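Local atomic coordinates of cyclopenase asqI (Emericella nidulans, PDB entry 5YY3), a protein that is a zinc-dependent cyclopenase that converts 4'-methoxycyclopenin into 4'-methoxyviridicatin during aspoquinolone biosynthesis. Residues M89-G94 with G122-H127; H190-G195 with P591-Y596; R238-Y243 with S268-I273; Y358-F363 with W394-H399. One frame throughout, in Å; residues are numbered along the deposited sequence.

Interaction 1 (M89-G94 with G122-H127); sequences MLDAAG and GIYLTH
Tyr124 swings its ring out toward Leu90 because its CG lies anti to the backbone N (chi1 168°), while Leu90 keeps CG beside its own N (chi1 -59°) and so presents CB to the ring and one methyl to the root of the tyrosine side chain. Leu90 CB sits over a face of the phenol, displaced toward the rim, in a CH-pi contact 4.1 Å from the Tyr124 ring centroid. Further in, Leu90 CD1 packs against Tyr124 CB at 3.7 Å. Asp91 adds its backbone: its CA comes obliquely to Tyr124 CE1 at 3.8 Å, and the carboxylate stays on the exposed side of the contact.

The two segments are the C-terminal turns of helix 77-92 and helix 114-127, which pack together with helix 97-109 lying between them in the chain. That middle helix adds Ala104 against Leu90 and Leu97 against Tyr124; Met117 and Leu121, from helix 114-127 itself, also touch the leucine.

Where helix 77-92 runs out, a single water ties its end to the phenol. It donates to Leu90 O (2.6 Å) and Gly94 O, and accepts from Tyr124 OH at 2.8 Å. The hydroxyl of this buried tyrosine is thereby satisfied and its end of the side chain held in position, while the turn of the ring is left to the packing of Leu90 CB over its face. Gly94, the first residue to leave helical geometry, has a positive phi (140°) that suits glycine. On the other helix, Thr126 OG1 donates to Gly122 O at 2.9 Å, while Thr126 N reaches the same oxygen from the opposite face of its carbonyl plane.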
# COMPACT_ATOMS: atom_id res chain seq x y z
N MET A 89 30.01 36.01 -28.09
CA MET A 89 30.60 35.91 -29.41
C MET A 89 29.52 36.12 -30.47
O MET A 89 29.68 36.96 -31.35
CB MET A 89 31.28 34.54 -29.55
CG MET A 89 32.40 34.39 -30.53
SD MET A 89 33.51 33.11 -29.87
CE MET A 89 33.83 33.84 -28.28
N LEU A 90 28.41 35.39 -30.37
CA LEU A 90 27.30 35.52 -31.33
C LEU A 90 26.76 36.94 -31.36
O LEU A 90 26.43 37.48 -32.42
CB LEU A 90 26.16 34.57 -30.97
CG LEU A 90 26.40 33.07 -30.92
CD1 LEU A 90 25.07 32.39 -30.63
CD2 LEU A 90 27.05 32.56 -32.19
N ASP A 91 26.66 37.53 -30.19
CA ASP A 91 26.19 38.88 -30.04
C ASP A 91 27.17 39.88 -30.68
O ASP A 91 26.76 40.89 -31.27
CB ASP A 91 25.99 39.18 -28.55
CG ASP A 91 25.37 40.51 -28.30
OD1 ASP A 91 24.18 40.67 -28.67
OD2 ASP A 91 26.06 41.39 -27.73
N ALA A 92 28.46 39.56 -30.58
CA ALA A 92 29.54 40.44 -31.05
C ALA A 92 29.66 40.49 -32.58
O ALA A 92 30.32 41.37 -33.12
CB ALA A 92 30.86 40.00 -30.44
N ALA A 93 28.99 39.57 -33.26
CA ALA A 93 29.05 39.48 -34.72
C ALA A 93 28.13 40.48 -35.41
O ALA A 93 28.09 40.53 -36.64
CB ALA A 93 28.71 38.06 -35.18
N GLY A 94 27.38 41.28 -34.65
CA GLY A 94 26.54 42.30 -35.25
C GLY A 94 25.17 42.51 -34.64
O GLY A 94 24.74 41.74 -33.79
N GLY A 122 20.45 29.76 -27.58
CA GLY A 122 19.22 29.95 -26.83
C GLY A 122 19.23 31.27 -26.11
O GLY A 122 18.31 32.07 -26.25
N ILE A 123 20.29 31.50 -25.33
CA ILE A 123 20.52 32.76 -24.63
C ILE A 123 20.58 33.92 -25.62
O ILE A 123 19.96 34.96 -25.41
CB ILE A 123 21.84 32.71 -23.83
CG1 ILE A 123 21.75 31.64 -22.75
CG2 ILE A 123 22.17 34.09 -23.23
CD1 ILE A 123 23.05 31.39 -22.04
N TYR A 124 21.33 33.71 -26.70
CA TYR A 124 21.49 34.75 -27.71
C TYR A 124 20.14 35.23 -28.25
O TYR A 124 19.83 36.41 -28.18
CB TYR A 124 22.37 34.25 -28.85
CG TYR A 124 22.35 35.15 -30.05
CD1 TYR A 124 22.97 36.39 -30.01
CD2 TYR A 124 21.68 34.78 -31.21
CE1 TYR A 124 22.95 37.23 -31.10
CE2 TYR A 124 21.65 35.62 -32.32
CZ TYR A 124 22.29 36.84 -32.26
OH TYR A 124 22.26 37.68 -33.35
N LEU A 125 19.34 34.30 -28.77
CA LEU A 125 18.02 34.62 -29.31
C LEU A 125 17.13 35.28 -28.26
O LEU A 125 16.47 36.28 -28.56
CB LEU A 125 17.34 33.35 -29.84
CG LEU A 125 18.00 32.72 -31.07
CD1 LEU A 125 17.37 31.38 -31.41
CD2 LEU A 125 17.91 33.67 -32.25
N THR A 126 17.14 34.76 -27.04
CA THR A 126 16.28 35.29 -25.98
C THR A 126 16.53 36.77 -25.69
O THR A 126 15.60 37.54 -25.40
CB THR A 126 16.44 34.49 -24.66
OG1 THR A 126 15.99 33.15 -24.86
CG2 THR A 126 15.64 35.12 -23.52
N HIS A 127 17.79 37.19 -25.80
CA HIS A 127 18.17 38.55 -25.40
C HIS A 127 18.52 39.47 -26.57
O HIS A 127 18.86 40.62 -26.36
CB HIS A 127 19.32 38.47 -24.41
CG HIS A 127 18.99 37.70 -23.17
ND1 HIS A 127 18.41 38.28 -22.06
CD2 HIS A 127 19.15 36.39 -22.87
CE1 HIS A 127 18.23 37.36 -21.13
NE2 HIS A 127 18.66 36.21 -21.59
O HOH W 1 24.80 38.87 -33.82

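Interaction 2 (H190-G195 with P591-Y596); sequences HMVYRG and PPFHHY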
# COMPACT_ATOMS: atom_id res chain seq x y z
N HIS A 190 15.76 29.41 -17.95
CA HIS A 190 17.19 29.48 -17.79
C HIS A 190 17.80 30.32 -18.91
O HIS A 190 18.77 31.04 -18.68
CB HIS A 190 17.78 28.07 -17.73
CG HIS A 190 17.55 27.41 -16.41
ND1 HIS A 190 17.83 28.03 -15.21
CD2 HIS A 190 17.02 26.21 -16.09
CE1 HIS A 190 17.51 27.23 -14.21
NE2 HIS A 190 17.01 26.12 -14.71
N MET A 191 17.22 30.26 -20.11
CA MET A 191 17.67 31.14 -21.17
C MET A 191 17.41 32.58 -20.76
O MET A 191 18.24 33.46 -20.98
CB MET A 191 16.99 30.82 -22.49
CG MET A 191 17.22 29.40 -22.96
SD MET A 191 16.33 29.10 -24.48
CE MET A 191 16.34 27.33 -24.57
N VAL A 192 16.24 32.83 -20.17
CA VAL A 192 15.92 34.17 -19.70
C VAL A 192 16.89 34.62 -18.62
O VAL A 192 17.47 35.70 -18.71
CB VAL A 192 14.49 34.24 -19.16
CG1 VAL A 192 14.29 35.52 -18.32
CG2 VAL A 192 13.51 34.21 -20.30
N TYR A 193 17.06 33.77 -17.62
CA TYR A 193 17.83 34.11 -16.42
C TYR A 193 19.32 34.36 -16.72
O TYR A 193 19.91 35.26 -16.14
CB TYR A 193 17.67 32.98 -15.39
CG TYR A 193 18.38 33.24 -14.09
CD1 TYR A 193 17.80 34.05 -13.11
CD2 TYR A 193 19.64 32.69 -13.84
CE1 TYR A 193 18.44 34.29 -11.90
CE2 TYR A 193 20.29 32.93 -12.63
CZ TYR A 193 19.69 33.73 -11.67
OH TYR A 193 20.33 33.99 -10.47
N ARG A 194 19.89 33.57 -17.63
CA ARG A 194 21.34 33.58 -17.88
C ARG A 194 21.84 34.77 -18.71
O ARG A 194 23.04 34.88 -18.99
CB ARG A 194 21.77 32.30 -18.59
CG ARG A 194 21.94 31.12 -17.66
CD ARG A 194 22.02 29.85 -18.47
NE ARG A 194 22.13 28.68 -17.61
CZ ARG A 194 22.24 27.44 -18.06
NH1 ARG A 194 22.27 27.20 -19.38
NH2 ARG A 194 22.34 26.43 -17.20
N GLY A 195 20.93 35.64 -19.11
CA GLY A 195 21.32 36.86 -19.79
C GLY A 195 21.64 37.93 -18.76
O GLY A 195 21.03 37.97 -17.68
N PRO A 591 12.28 43.53 -21.84
CA PRO A 591 12.27 42.11 -22.18
C PRO A 591 13.68 41.50 -22.17
O PRO A 591 14.63 42.17 -22.58
CB PRO A 591 11.65 42.11 -23.58
CG PRO A 591 10.68 43.25 -23.54
CD PRO A 591 11.33 44.31 -22.66
N PRO A 592 13.81 40.24 -21.71
CA PRO A 592 12.70 39.40 -21.25
C PRO A 592 12.50 39.37 -19.73
O PRO A 592 11.97 38.38 -19.20
CB PRO A 592 13.11 38.01 -21.76
CG PRO A 592 14.62 38.02 -21.63
CD PRO A 592 15.07 39.47 -21.81
N PHE A 593 12.91 40.43 -19.04
CA PHE A 593 12.86 40.47 -17.57
C PHE A 593 11.63 41.20 -16.99
O PHE A 593 11.53 41.40 -15.78
CB PHE A 593 14.12 41.14 -17.03
CG PHE A 593 15.38 40.35 -17.26
CD1 PHE A 593 15.67 39.22 -16.49
CD2 PHE A 593 16.31 40.75 -18.21
CE1 PHE A 593 16.84 38.51 -16.68
CE2 PHE A 593 17.50 40.04 -18.40
CZ PHE A 593 17.76 38.92 -17.64
N HIS A 594 10.69 41.58 -17.86
CA HIS A 594 9.55 42.40 -17.47
C HIS A 594 8.49 41.73 -16.57
O HIS A 594 7.56 42.39 -16.11
CB HIS A 594 8.86 42.94 -18.73
CG HIS A 594 8.72 41.92 -19.82
ND1 HIS A 594 9.81 41.28 -20.39
CD2 HIS A 594 7.63 41.44 -20.45
CE1 HIS A 594 9.38 40.45 -21.32
NE2 HIS A 594 8.06 40.53 -21.38
N HIS A 595 8.63 40.42 -16.33
CA HIS A 595 7.63 39.69 -15.55
C HIS A 595 7.93 39.63 -14.06
O HIS A 595 7.10 39.19 -13.27
CB HIS A 595 7.51 38.26 -16.06
CG HIS A 595 6.98 38.17 -17.46
ND1 HIS A 595 5.63 38.17 -17.74
CD2 HIS A 595 7.62 38.09 -18.65
CE1 HIS A 595 5.46 38.09 -19.05
NE2 HIS A 595 6.66 38.04 -19.62
N TYR A 596 9.11 40.06 -13.67
CA TYR A 596 9.54 39.83 -12.30
C TYR A 596 9.78 41.18 -11.60
O TYR A 596 10.58 41.29 -10.66
CB TYR A 596 10.79 38.93 -12.29
CG TYR A 596 10.51 37.47 -12.68
CD1 TYR A 596 9.49 36.75 -12.06
CD2 TYR A 596 11.27 36.82 -13.65
CE1 TYR A 596 9.22 35.40 -12.41
CE2 TYR A 596 11.02 35.48 -14.01
CZ TYR A 596 9.99 34.78 -13.38
OH TYR A 596 9.73 33.46 -13.71
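Val192 and Gly195, at the end of helix 180-193, meet Pro592 and Phe593 across the joint between the metal-binding helical domain and the Ig-like domain of this hemocyanin-like fold. The helical segment opens with His190, a zinc ligand whose imidazole meets His186, another zinc ligand, edge-to-face. Next comes Met191, whose carbonyl O takes a hydrogen bond from His127 NE2. Val192 carries most of the apolar contact: with CG1 anti to the backbone N (chi1 164°), both methyls reach the proline, CG1 lying 3.8 Å from Pro592 O and CG2 4.1 Å from Pro592 CB. The peptide before Pro592 is cis, and the type I turn from Phe593 to Tyr596 follows directly. At Gly195 the chain has left the helix and its carbonyl comes up beside Phe593, whose ring also stacks on Phe207. No hydrogen bond crosses this buried contact; instead two backbone oxygens approach one ring carbon. Phe593 CZ lies 3.4 Å from Val192 O, which comes in obliquely, and equally 3.4 Å from Gly195 O, which sits at the ring edge near its plane.

Interaction 3 (R238-Y243 with S268-I273); sequences RPWNQY and STWYSI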
# COMPACT_ATOMS: atom_id res chain seq x y z
N ARG A 238 12.66 15.65 1.84
CA ARG A 238 13.85 15.82 2.67
C ARG A 238 14.83 16.73 1.94
O ARG A 238 15.33 16.37 0.88
CB ARG A 238 14.51 14.49 3.00
CG ARG A 238 15.57 14.59 4.12
CD ARG A 238 16.51 13.36 4.16
NE ARG A 238 15.76 12.17 3.79
CZ ARG A 238 16.23 11.14 3.09
NH1 ARG A 238 17.48 11.11 2.66
NH2 ARG A 238 15.42 10.13 2.84
N PRO A 239 15.11 17.90 2.50
CA PRO A 239 16.04 18.80 1.79
C PRO A 239 17.43 18.21 1.74
O PRO A 239 17.78 17.40 2.59
CB PRO A 239 16.00 20.08 2.61
CG PRO A 239 15.55 19.65 3.97
CD PRO A 239 14.63 18.48 3.77
N TRP A 240 18.21 18.62 0.74
CA TRP A 240 19.60 18.19 0.61
C TRP A 240 20.47 19.09 1.47
O TRP A 240 21.35 19.79 0.94
CB TRP A 240 20.05 18.26 -0.85
CG TRP A 240 21.35 17.55 -1.13
CD1 TRP A 240 22.59 18.12 -1.24
CD2 TRP A 240 21.53 16.15 -1.34
NE1 TRP A 240 23.52 17.15 -1.51
CE2 TRP A 240 22.90 15.93 -1.57
CE3 TRP A 240 20.66 15.05 -1.36
CZ2 TRP A 240 23.43 14.67 -1.82
CZ3 TRP A 240 21.17 13.80 -1.59
CH2 TRP A 240 22.55 13.61 -1.82
N ASN A 241 20.20 19.10 2.77
CA ASN A 241 20.94 19.95 3.71
C ASN A 241 22.24 19.31 4.17
O ASN A 241 23.23 20.01 4.44
CB ASN A 241 20.07 20.29 4.92
CG ASN A 241 19.01 21.35 4.61
OD1 ASN A 241 19.19 22.19 3.73
ND2 ASN A 241 17.88 21.30 5.32
N GLN A 242 22.24 17.98 4.27
CA GLN A 242 23.41 17.19 4.60
C GLN A 242 23.97 16.58 3.30
O GLN A 242 23.31 15.79 2.63
CB GLN A 242 23.05 16.10 5.63
CG GLN A 242 22.34 16.65 6.90
CD GLN A 242 21.99 15.57 7.95
OE1 GLN A 242 22.18 14.36 7.73
NE2 GLN A 242 21.45 16.01 9.10
N TYR A 243 25.19 16.97 2.92
CA TYR A 243 25.71 16.62 1.59
C TYR A 243 26.23 15.18 1.50
O TYR A 243 26.56 14.70 0.41
CB TYR A 243 26.82 17.61 1.17
CG TYR A 243 26.37 19.04 1.00
CD1 TYR A 243 25.02 19.39 1.07
CD2 TYR A 243 27.31 20.06 0.79
CE1 TYR A 243 24.61 20.71 0.93
CE2 TYR A 243 26.91 21.39 0.64
CZ TYR A 243 25.56 21.70 0.71
OH TYR A 243 25.15 23.01 0.56
N SER A 268 22.24 6.07 -4.25
CA SER A 268 23.33 6.84 -4.83
C SER A 268 23.70 8.00 -3.92
O SER A 268 22.88 8.45 -3.12
CB SER A 268 22.94 7.37 -6.22
OG SER A 268 22.70 6.28 -7.12
N THR A 269 24.94 8.47 -4.01
CA THR A 269 25.39 9.63 -3.24
C THR A 269 26.26 10.53 -4.09
O THR A 269 26.67 10.14 -5.18
CB THR A 269 26.22 9.24 -2.01
OG1 THR A 269 27.49 8.72 -2.44
CG2 THR A 269 25.50 8.22 -1.15
N TRP A 270 26.56 11.72 -3.59
CA TRP A 270 27.66 12.50 -4.16
C TRP A 270 28.95 11.70 -4.02
O TRP A 270 29.07 10.85 -3.13
CB TRP A 270 27.82 13.85 -3.45
CG TRP A 270 26.83 14.91 -3.86
CD1 TRP A 270 25.75 14.77 -4.68
CD2 TRP A 270 26.85 16.29 -3.45
NE1 TRP A 270 25.10 15.97 -4.82
CE2 TRP A 270 25.75 16.92 -4.07
CE3 TRP A 270 27.69 17.04 -2.62
CZ2 TRP A 270 25.48 18.28 -3.89
CZ3 TRP A 270 27.41 18.38 -2.44
CH2 TRP A 270 26.31 18.99 -3.07
N TYR A 271 29.90 11.95 -4.91
CA TYR A 271 31.24 11.44 -4.69
C TYR A 271 31.90 12.37 -3.71
O TYR A 271 31.82 13.60 -3.86
CB TYR A 271 32.04 11.36 -5.98
CG TYR A 271 31.61 10.22 -6.86
CD1 TYR A 271 30.58 10.38 -7.78
CD2 TYR A 271 32.22 8.97 -6.76
CE1 TYR A 271 30.18 9.32 -8.58
CE2 TYR A 271 31.82 7.90 -7.55
CZ TYR A 271 30.81 8.08 -8.47
OH TYR A 271 30.41 7.03 -9.26
N SER A 272 32.53 11.78 -2.69
CA SER A 272 33.33 12.52 -1.71
C SER A 272 34.32 13.45 -2.38
O SER A 272 34.37 14.64 -2.07
CB SER A 272 34.09 11.56 -0.79
OG SER A 272 33.26 11.15 0.28
N ILE A 273 35.12 12.90 -3.29
CA ILE A 273 36.11 13.71 -3.99
C ILE A 273 35.67 13.89 -5.43
O ILE A 273 35.33 15.00 -5.84
CB ILE A 273 37.53 13.10 -3.89
CG1 ILE A 273 38.10 13.35 -2.49
CG2 ILE A 273 38.48 13.78 -4.86
CD1 ILE A 273 37.73 12.35 -1.47
O HOH W 2 25.94 12.34 -0.95
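Trp270 brings its indole against two aromatic side chains of the other loop, Trp240 and Tyr243, in a buried aromatic cluster. Trp240 NE1 stands 3.2 Å above the plane of Trp270, offset toward the rim, and its closest atom there is Trp270 CZ2 at 3.3 Å. The pair is oblique rather than stacked, the Trp240 five-membered ring and the Trp270 six-membered ring being inclined at 44°. Farther along the same indole, Tyr243 CD2 meets Trp270 CZ3 at 3.6 Å, and Trp270 CH2 lies over a face of the tyrosine; these two side chains run side by side, pointing the same way.

Backbone features set the rings in place. Trp240 is the centre of an inverse gamma turn, and its CG, anti to the backbone N (chi1 -167°), carries the indole across to Trp270. Gln242 O sits over the centre of the Trp240 ring, while Trp240 O lies in plane at the edge of Tyr243. A water joins the backbones of the two loops, donating to Tyr243 O and accepting from Trp270 N at 2.8 Å. Beside it, Thr269 OG1 donates to Trp270 O at 2.7 Å.

Outside the loops, Phe363 of helix 355-367 meets both tryptophans edge-to-face, and Tyr243 OH is hydrogen-bonded to His399 NE2 while its ring takes a cation-pi contact from Arg295. Pro239 packs on Gln242 of the second subunit. Trp240 NE1 sits over the face of Trp270, not at its edge, an approach consistent with electrostatic attraction between the indole N-H and the electron cloud of the ring.

Interaction 4 (Y358-F363 with W394-H399); sequences YGLGKF and WRWYKH
Trp396 pushes its indole between two antiparallel helices and meets Gly359, Leu360 and Phe363 together. The tight part lies at Gly359: lacking a side chain, it lets the indole slide over the backbone, with Gly359 CA 3.8 Å above the ring plane in a CH-pi contact with the six-membered ring. His399 CD2 occupies the opposite face of the same indole, so the ring is sandwiched. CG anti to the backbone N (chi1 -175°) carries Trp396 across the gap, which is wide for a helix pair: the axes of the two short segments approach to 11.2 Å and run at 160°. Phe363 closes one flank, its CE2 3.8 Å from Trp396 CB, with Trp396 CE3 in plane at the phenyl edge. The indole nitrogen finds its polar partner in His356, two residues before the segment 358-363.

The other flank is the more open one. The touching there rests on one methyl, Leu360 CD2, at 3.7 Å from Trp396 CD1, and the leucine remains partly exposed. This side faces the metal site: the Leu360 side chain is about 6 Å from that of the zinc ligand His190, and Trp396 about 7 Å from that of His218. Such a pair, helix 355-367 against helix 391-410 beside the histidine-bearing helices 180-193 and 210-231, is consistent with the helical metal-binding core of the tyrosinase and hemocyanin family, used here for zinc.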
# COMPACT_ATOMS: atom_id res chain seq x y z
N TYR A 358 27.89 24.40 -8.56
CA TYR A 358 28.75 23.24 -8.31
C TYR A 358 27.93 22.13 -7.68
O TYR A 358 28.20 20.93 -7.90
CB TYR A 358 29.94 23.60 -7.43
CG TYR A 358 31.08 24.20 -8.20
CD1 TYR A 358 31.69 23.48 -9.22
CD2 TYR A 358 31.58 25.46 -7.90
CE1 TYR A 358 32.76 24.01 -9.94
CE2 TYR A 358 32.64 26.00 -8.60
CZ TYR A 358 33.23 25.27 -9.62
OH TYR A 358 34.27 25.80 -10.33
N GLY A 359 26.92 22.51 -6.90
CA GLY A 359 26.00 21.53 -6.34
C GLY A 359 25.28 20.71 -7.39
O GLY A 359 25.23 19.47 -7.30
N LEU A 360 24.73 21.39 -8.40
CA LEU A 360 24.07 20.71 -9.51
C LEU A 360 25.06 19.81 -10.22
O LEU A 360 24.73 18.69 -10.64
CB LEU A 360 23.46 21.71 -10.51
CG LEU A 360 22.30 22.55 -9.98
CD1 LEU A 360 21.72 23.43 -11.08
CD2 LEU A 360 21.23 21.65 -9.38
N GLY A 361 26.29 20.32 -10.34
CA GLY A 361 27.40 19.58 -10.94
C GLY A 361 27.71 18.27 -10.24
O GLY A 361 28.09 17.29 -10.90
N LYS A 362 27.54 18.23 -8.92
CA LYS A 362 27.77 17.00 -8.17
C LYS A 362 26.70 15.94 -8.46
O LYS A 362 27.00 14.75 -8.47
CB LYS A 362 27.84 17.30 -6.67
CG LYS A 362 28.98 18.25 -6.28
CD LYS A 362 30.37 17.61 -6.51
CE LYS A 362 30.71 16.64 -5.39
NZ LYS A 362 32.01 15.92 -5.58
N PHE A 363 25.45 16.36 -8.71
CA PHE A 363 24.42 15.40 -9.09
C PHE A 363 24.70 14.86 -10.50
O PHE A 363 24.47 13.69 -10.77
CB PHE A 363 23.02 16.01 -9.02
CG PHE A 363 22.57 16.34 -7.62
CD1 PHE A 363 22.16 15.34 -6.75
CD2 PHE A 363 22.55 17.66 -7.18
CE1 PHE A 363 21.74 15.65 -5.46
CE2 PHE A 363 22.14 17.97 -5.89
CZ PHE A 363 21.74 16.96 -5.03
N TRP A 394 14.80 18.25 -6.71
CA TRP A 394 13.79 18.84 -5.83
C TRP A 394 14.35 18.87 -4.44
O TRP A 394 14.05 19.78 -3.67
CB TRP A 394 12.46 18.08 -5.92
CG TRP A 394 11.80 18.38 -7.23
CD1 TRP A 394 11.90 17.67 -8.38
CD2 TRP A 394 11.04 19.56 -7.55
NE1 TRP A 394 11.20 18.29 -9.39
CE2 TRP A 394 10.66 19.46 -8.90
CE3 TRP A 394 10.61 20.67 -6.81
CZ2 TRP A 394 9.89 20.43 -9.53
CZ3 TRP A 394 9.84 21.62 -7.43
CH2 TRP A 394 9.48 21.50 -8.78
N ARG A 395 15.22 17.91 -4.12
CA ARG A 395 15.86 17.92 -2.81
C ARG A 395 16.89 19.06 -2.75
O ARG A 395 17.05 19.71 -1.72
CB ARG A 395 16.50 16.56 -2.49
CG ARG A 395 15.48 15.40 -2.48
CD ARG A 395 16.02 14.15 -1.75
NE ARG A 395 16.66 14.58 -0.53
CZ ARG A 395 17.47 13.84 0.21
NH1 ARG A 395 17.72 12.57 -0.14
NH2 ARG A 395 18.02 14.36 1.31
N TRP A 396 17.56 19.34 -3.87
CA TRP A 396 18.44 20.50 -3.93
C TRP A 396 17.63 21.81 -3.90
O TRP A 396 17.98 22.73 -3.15
CB TRP A 396 19.34 20.45 -5.17
CG TRP A 396 20.35 21.58 -5.21
CD1 TRP A 396 20.30 22.68 -6.00
CD2 TRP A 396 21.54 21.71 -4.41
NE1 TRP A 396 21.38 23.50 -5.75
CE2 TRP A 396 22.16 22.92 -4.78
CE3 TRP A 396 22.13 20.93 -3.41
CZ2 TRP A 396 23.35 23.37 -4.19
CZ3 TRP A 396 23.31 21.37 -2.83
CH2 TRP A 396 23.91 22.58 -3.23
N TYR A 397 16.56 21.91 -4.69
CA TYR A 397 15.73 23.12 -4.67
C TYR A 397 15.22 23.41 -3.25
O TYR A 397 15.17 24.57 -2.83
CB TYR A 397 14.53 23.01 -5.61
CG TYR A 397 14.83 22.75 -7.08
CD1 TYR A 397 16.06 23.10 -7.65
CD2 TYR A 397 13.89 22.13 -7.89
CE1 TYR A 397 16.32 22.86 -9.01
CE2 TYR A 397 14.14 21.88 -9.24
CZ TYR A 397 15.35 22.25 -9.79
OH TYR A 397 15.59 21.99 -11.12
N LYS A 398 14.86 22.38 -2.49
CA LYS A 398 14.39 22.66 -1.13
C LYS A 398 15.56 23.09 -0.24
O LYS A 398 15.36 23.85 0.71
CB LYS A 398 13.67 21.46 -0.50
CG LYS A 398 13.05 21.83 0.86
CD LYS A 398 12.00 20.84 1.32
CE LYS A 398 11.63 21.08 2.79
NZ LYS A 398 10.68 20.03 3.32
N HIS A 399 16.78 22.65 -0.55
CA HIS A 399 17.97 23.17 0.14
C HIS A 399 18.16 24.64 -0.16
O HIS A 399 18.38 25.42 0.76
CB HIS A 399 19.23 22.40 -0.26
CG HIS A 399 20.49 22.96 0.34
ND1 HIS A 399 20.65 23.11 1.70
CD2 HIS A 399 21.64 23.38 -0.23
CE1 HIS A 399 21.85 23.61 1.95
NE2 HIS A 399 22.47 23.77 0.79

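How the interactions relate
From the N terminus, interaction 1 comes first: it closes a short helical loop by joining the ends of helices 77-92 and 114-127, and is finished before the others begin. Interaction 2 closes by far the longest loop, bringing helix 180-193 to the Ig-like domain. Within that span lie interactions 3 and 4, one after the other, each with a short loop of its own; none of the contacts cross. Interactions 1 and 2 touch, helix 114-127 lying against helix 180-193. Interactions 3 and 4, with centres about 9 Å apart, also touch: Arg238 O meets Arg395 NE at 2.6 Å, tying the loop segment 238-243 to helix 391-410.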